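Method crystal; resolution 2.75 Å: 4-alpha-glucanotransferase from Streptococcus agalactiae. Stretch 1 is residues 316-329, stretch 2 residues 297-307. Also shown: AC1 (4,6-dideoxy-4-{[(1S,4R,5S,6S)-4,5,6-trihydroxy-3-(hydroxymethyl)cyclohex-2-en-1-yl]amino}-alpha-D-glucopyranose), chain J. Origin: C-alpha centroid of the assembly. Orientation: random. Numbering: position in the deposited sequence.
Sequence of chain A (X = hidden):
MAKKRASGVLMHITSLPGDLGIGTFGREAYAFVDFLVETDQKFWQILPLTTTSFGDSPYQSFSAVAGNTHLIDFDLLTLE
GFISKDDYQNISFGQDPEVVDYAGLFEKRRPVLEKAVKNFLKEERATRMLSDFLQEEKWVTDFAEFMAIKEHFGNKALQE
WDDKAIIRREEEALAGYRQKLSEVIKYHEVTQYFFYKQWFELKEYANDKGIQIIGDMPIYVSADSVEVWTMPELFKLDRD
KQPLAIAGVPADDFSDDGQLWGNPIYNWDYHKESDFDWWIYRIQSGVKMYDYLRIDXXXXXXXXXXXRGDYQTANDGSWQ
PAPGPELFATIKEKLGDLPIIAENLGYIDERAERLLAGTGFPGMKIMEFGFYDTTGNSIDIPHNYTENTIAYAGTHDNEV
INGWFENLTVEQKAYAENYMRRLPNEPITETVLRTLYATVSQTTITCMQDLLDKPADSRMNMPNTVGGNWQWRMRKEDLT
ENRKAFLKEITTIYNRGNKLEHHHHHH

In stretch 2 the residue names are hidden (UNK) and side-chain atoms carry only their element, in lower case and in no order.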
# COMPACT_ATOMS: atom_id res chain seq x y z
N ASP A 316 -19.93 12.49 -12.31
CA ASP A 316 -21.19 12.86 -11.67
C ASP A 316 -20.99 12.99 -10.16
O ASP A 316 -21.49 12.20 -9.36
CB ASP A 316 -22.26 11.81 -11.98
CG ASP A 316 -23.15 12.20 -13.16
OD1 ASP A 316 -22.70 12.96 -14.05
OD2 ASP A 316 -24.31 11.72 -13.19
N GLY A 317 -20.25 14.02 -9.76
CA GLY A 317 -19.88 14.20 -8.37
C GLY A 317 -19.76 15.64 -7.99
O GLY A 317 -20.36 16.52 -8.62
N SER A 318 -18.98 15.90 -6.94
CA SER A 318 -18.69 17.26 -6.50
C SER A 318 -17.44 17.25 -5.65
O SER A 318 -16.99 16.20 -5.17
CB SER A 318 -19.86 17.85 -5.71
OG SER A 318 -21.10 17.51 -6.28
N TRP A 319 -16.87 18.45 -5.46
CA TRP A 319 -15.74 18.65 -4.55
C TRP A 319 -16.28 19.07 -3.19
O TRP A 319 -16.74 20.19 -3.03
CB TRP A 319 -14.79 19.70 -5.10
CG TRP A 319 -13.97 19.26 -6.25
CD1 TRP A 319 -14.10 19.67 -7.54
CD2 TRP A 319 -12.88 18.34 -6.23
NE1 TRP A 319 -13.15 19.06 -8.33
CE2 TRP A 319 -12.39 18.23 -7.54
CE3 TRP A 319 -12.26 17.59 -5.22
CZ2 TRP A 319 -11.32 17.40 -7.88
CZ3 TRP A 319 -11.21 16.77 -5.55
CH2 TRP A 319 -10.75 16.68 -6.87
N GLN A 320 -16.22 18.17 -2.22
CA GLN A 320 -16.65 18.34 -0.84
C GLN A 320 -15.49 18.72 0.06
O GLN A 320 -14.35 18.29 -0.17
CB GLN A 320 -17.25 17.04 -0.31
CG GLN A 320 -18.30 16.54 -1.20
CD GLN A 320 -19.54 17.34 -1.00
OE1 GLN A 320 -20.18 17.77 -1.96
NE2 GLN A 320 -19.87 17.59 0.25
N PRO A 321 -15.77 19.50 1.11
CA PRO A 321 -14.70 19.94 2.02
C PRO A 321 -14.45 18.98 3.18
O PRO A 321 -15.37 18.62 3.91
CB PRO A 321 -15.22 21.29 2.51
CG PRO A 321 -16.71 21.10 2.54
CD PRO A 321 -17.06 20.12 1.44
N ALA A 322 -13.23 18.60 3.35
CA ALA A 322 -12.77 17.87 4.52
C ALA A 322 -11.99 18.79 5.45
O ALA A 322 -11.37 19.75 5.00
CB ALA A 322 -11.88 16.69 4.11
N PRO A 323 -12.00 18.53 6.77
CA PRO A 323 -11.37 19.44 7.74
C PRO A 323 -9.89 19.13 8.00
O PRO A 323 -9.47 18.90 9.15
CB PRO A 323 -12.22 19.22 8.99
CG PRO A 323 -12.51 17.76 8.91
CD PRO A 323 -12.73 17.45 7.45
N GLY A 324 -9.08 19.16 6.95
CA GLY A 324 -7.67 18.85 7.03
C GLY A 324 -6.91 19.54 8.15
O GLY A 324 -6.28 18.89 9.00
N PRO A 325 -6.94 20.87 8.14
CA PRO A 325 -6.21 21.64 9.18
C PRO A 325 -6.48 21.19 10.61
O PRO A 325 -5.52 20.99 11.38
CB PRO A 325 -6.71 23.07 8.94
CG PRO A 325 -6.99 23.11 7.47
CD PRO A 325 -7.45 21.74 7.07
N GLU A 326 -7.75 21.01 10.99
CA GLU A 326 -8.08 20.59 12.35
C GLU A 326 -7.53 19.19 12.64
O GLU A 326 -6.94 18.94 13.70
CB GLU A 326 -9.60 20.63 12.58
CG GLU A 326 -10.24 22.00 12.39
CD GLU A 326 -10.36 22.38 10.91
OE1 GLU A 326 -10.34 23.59 10.57
OE2 GLU A 326 -10.44 21.44 10.08
N LEU A 327 -7.72 18.26 11.70
CA LEU A 327 -7.24 16.89 11.88
C LEU A 327 -5.75 16.87 12.15
O LEU A 327 -5.27 16.21 13.08
CB LEU A 327 -7.56 16.04 10.65
CG LEU A 327 -6.68 14.80 10.49
CD1 LEU A 327 -7.10 13.72 11.47
CD2 LEU A 327 -6.70 14.26 9.07
N PHE A 328 -4.99 17.60 11.33
CA PHE A 328 -3.55 17.49 11.48
C PHE A 328 -3.05 18.28 12.68
O PHE A 328 -2.06 17.87 13.31
CB PHE A 328 -2.87 17.89 10.17
CG PHE A 328 -3.00 16.83 9.09
CD1 PHE A 328 -2.26 15.66 9.15
CD2 PHE A 328 -3.91 17.00 8.04
CE1 PHE A 328 -2.39 14.68 8.18
CE2 PHE A 328 -4.04 16.02 7.06
CZ PHE A 328 -3.27 14.86 7.13
N ALA A 329 -3.71 19.37 13.07
CA ALA A 329 -3.36 19.98 14.34
C ALA A 329 -3.60 19.01 15.49
O ALA A 329 -2.80 18.91 16.43
CB ALA A 329 -4.14 21.27 14.56
N UNK A 297 -3.22 9.99 -1.22
CA UNK A 297 -4.28 10.91 -1.65
C UNK A 297 -4.52 12.03 -0.64
O UNK A 297 -5.61 12.19 -0.08
c UNK A 297 -6.61 10.96 -2.62
c UNK A 297 -7.85 11.35 -2.25
c UNK A 297 -5.58 10.15 -1.91
n UNK A 297 -8.39 12.06 -3.30
n UNK A 297 -6.42 11.43 -3.90
c UNK A 297 -7.50 12.09 -4.28
N UNK A 298 -3.46 12.80 -0.41
CA UNK A 298 -3.49 13.91 0.53
C UNK A 298 -4.54 14.94 0.15
O UNK A 298 -5.10 15.63 1.02
c UNK A 298 -1.32 17.25 3.08
c UNK A 298 -1.36 15.13 4.24
c UNK A 298 -1.19 16.52 4.25
c UNK A 298 -1.65 14.50 3.06
c UNK A 298 -1.77 15.22 1.88
c UNK A 298 -2.08 14.52 0.59
c UNK A 298 -1.60 16.60 1.91
N UNK A 299 -4.82 15.06 -1.16
CA UNK A 299 -5.88 15.95 -1.62
C UNK A 299 -7.17 15.71 -0.86
O UNK A 299 -7.89 16.66 -0.50
c UNK A 299 -8.08 19.01 -3.60
n UNK A 299 -8.41 18.69 -5.00
c UNK A 299 -6.92 18.16 -3.24
c UNK A 299 -6.09 15.76 -3.13
c UNK A 299 -7.10 16.73 -3.76
N UNK A 300 -7.47 14.45 -0.57
CA UNK A 300 -8.70 14.07 0.11
C UNK A 300 -8.86 14.66 1.49
O UNK A 300 -9.97 14.59 2.04
N UNK A 301 -7.80 15.22 2.08
CA UNK A 301 -7.92 15.87 3.37
C UNK A 301 -8.22 17.36 3.26
O UNK A 301 -8.57 17.98 4.26
c UNK A 301 -6.33 11.49 5.30
c UNK A 301 -5.81 13.30 3.80
c UNK A 301 -6.66 15.62 4.21
c UNK A 301 -5.71 11.96 4.15
c UNK A 301 -7.05 12.37 6.10
c UNK A 301 -6.51 14.19 4.61
c UNK A 301 -7.15 13.71 5.74
N UNK A 302 -8.12 17.94 2.06
CA UNK A 302 -8.56 19.30 1.83
C UNK A 302 -9.92 19.35 1.14
O UNK A 302 -10.83 20.07 1.59
c UNK A 302 -7.51 20.06 1.00
o UNK A 302 -7.61 19.75 -0.39
N UNK A 303 -10.08 18.60 0.05
CA UNK A 303 -11.29 18.58 -0.76
C UNK A 303 -11.33 17.22 -1.44
O UNK A 303 -10.45 16.92 -2.25
c UNK A 303 -11.48 21.09 -1.26
c UNK A 303 -11.28 19.69 -1.83
o UNK A 303 -10.56 21.95 -1.43
o UNK A 303 -12.56 21.34 -0.68
N UNK A 304 -12.34 16.39 -1.14
CA UNK A 304 -12.47 15.10 -1.80
C UNK A 304 -13.63 15.11 -2.80
O UNK A 304 -14.60 15.86 -2.66
c UNK A 304 -13.97 14.06 -0.06
c UNK A 304 -15.24 15.03 1.74
c UNK A 304 -16.35 14.34 1.33
c UNK A 304 -16.31 13.51 0.23
c UNK A 304 -15.11 13.37 -0.47
c UNK A 304 -12.68 13.94 -0.81
o UNK A 304 -17.50 14.51 2.06
c UNK A 304 -14.07 14.89 1.04
N UNK A 305 -13.50 14.27 -3.82
CA UNK A 305 -14.51 14.15 -4.86
C UNK A 305 -15.52 13.08 -4.47
O UNK A 305 -15.14 11.96 -4.11
c UNK A 305 -16.18 14.11 -9.06
c UNK A 305 -15.33 14.70 -8.11
c UNK A 305 -13.84 13.80 -6.19
c UNK A 305 -15.33 12.49 -7.78
c UNK A 305 -16.70 16.21 -10.00
c UNK A 305 -15.87 16.83 -9.06
c UNK A 305 -15.18 16.09 -8.12
c UNK A 305 -16.87 14.85 -10.01
c UNK A 305 -14.80 13.65 -7.30
n UNK A 305 -16.16 12.76 -8.84
N UNK A 306 -16.81 13.43 -4.55
CA UNK A 306 -17.90 12.64 -3.98
C UNK A 306 -18.91 12.30 -5.08
O UNK A 306 -19.82 13.09 -5.37
o UNK A 306 -20.24 13.62 0.09
c UNK A 306 -20.51 13.40 -1.12
c UNK A 306 -18.56 13.40 -2.82
c UNK A 306 -19.54 12.56 -1.98
o UNK A 306 -21.57 13.82 -1.63
N UNK A 307 -18.76 11.11 -5.68
CA UNK A 307 -19.76 10.63 -6.63
C UNK A 307 -21.02 10.25 -5.87
O UNK A 307 -20.96 9.52 -4.88
c UNK A 307 -17.86 9.74 -8.06
c UNK A 307 -16.78 8.69 -7.84
c UNK A 307 -20.25 8.96 -8.43
c UNK A 307 -19.22 9.42 -7.41
C1 AC1 J . -2.92 13.32 -13.18
O2 AC1 J . -5.28 13.50 -13.72
C2 AC1 J . -4.30 12.64 -13.12
C4A AC1 J . -4.06 9.51 -6.55
C3 AC1 J . -4.68 12.46 -11.68
O3 AC1 J . -5.96 11.83 -11.68
C4 AC1 J . -3.65 11.57 -10.98
N4A AC1 J . -3.93 11.46 -9.54
C5 AC1 J . -2.26 12.15 -11.10
O5 AC1 J . -1.93 12.45 -12.50
C6 AC1 J . -1.27 11.16 -10.46
C1B AC1 J . -4.92 10.45 -9.16
C2B AC1 J . -5.50 10.92 -7.86
O2B AC1 J . -5.92 12.27 -8.07
C3B AC1 J . -4.41 10.92 -6.82
O3B AC1 J . -4.90 11.45 -5.60
O4 AC1 J . -2.96 9.48 -5.63
C5B AC1 J . -3.79 8.82 -7.74
C7B AC1 J . -4.26 9.24 -8.99
C6B AC1 J . -3.02 7.52 -7.64
O6B AC1 J . -2.16 7.64 -6.51

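Position 297 carries one carbon and a five-membered ring of three carbons and two nitrogens, the signature of an imidazole; the ring makes no contact with stretch 1 and lies beside the ligand AC1. It is His297.

Position 298 has one carbon and a six-carbon ring without a substituent, the tip of which approaches the Phe328 ring. It is Phe298, with CE1 3.5 Å from Phe328 CZ.

At position 299 four carbons run in a row to a nitrogen, which lies obliquely near the Trp319 six-membered ring. This is Lys299, its NZ making an off-centre cation-pi contact, 3.9 Å from the centroid of the Trp319 six-membered ring and 32° off its normal.

Position 300 has no side-chain atoms and is Gly300; a CB here would fall 2.9 Å from His297 CD2. The O of Gly300 lies 3.5 Å from Ala322 CB.

Position 301 again shows one carbon and a plain six-carbon ring, packed against Leu327 and Phe328. It is Phe301: CD1 is 3.4 Å from Leu327 CD2, and the edge of Phe328 meets its face at an interplanar angle of 67°.

Position 302 has one carbon and one oxygen; the CA-to-CB bond points away from stretch 1, and the side chain makes no contact with it. The unforked chain gives Ser302, whose OG donates to Lys299 O at 3.1 Å.

Position 303 has two carbons, the second bearing two oxygens, one of which lies near Pro321 CA. This short carboxylate is Asp303, with OD1 3.7 Å from Pro321 CA.

Position 304 has one carbon and a six-carbon ring bearing an oxygen, and Gln320 CB sits over the ring face. It is Tyr304; Gln320 CB is 3.6 Å from the centroid of the Tyr304 ring.

Position 305 has one carbon and fused five- and six-membered rings holding eight carbons and a nitrogen, an indole whose edge addresses the Trp319 face. It is Trp305, with CE3 3.6 Å from Trp319 CE2.

Position 306 has three carbons, the third carrying two oxygens, and its first carbon packs against Gln320 CG. It is Glu306; the Glu306 CB is 3.5 Å from Gln320 CG.

Position 307 has four carbons, forked at the first with one two-carbon arm, and a carbon near Asp316 O. It is Ile307, with CG2 3.6 Å from Asp316 O.

The contact rests on an antiparallel strand pairing. Gln320 N donates to Tyr304 O and Tyr304 N to Gln320 O, both at 2.9 Å, while Glu306 N reaches Ser318 O at 2.8 Å. Alternation places Trp319, Pro321, Asp303 and Trp305 on one face, Gln320 and Tyr304 on the other. Beyond the strands, Leu327 and Phe328 project from the helix toward Phe298 and Phe301, forming an apolar cluster that is part of the 979 Å² buried between the two stretches, both sides summed.

Stretch 2, residues 297-307: HFKGFSDYWEI
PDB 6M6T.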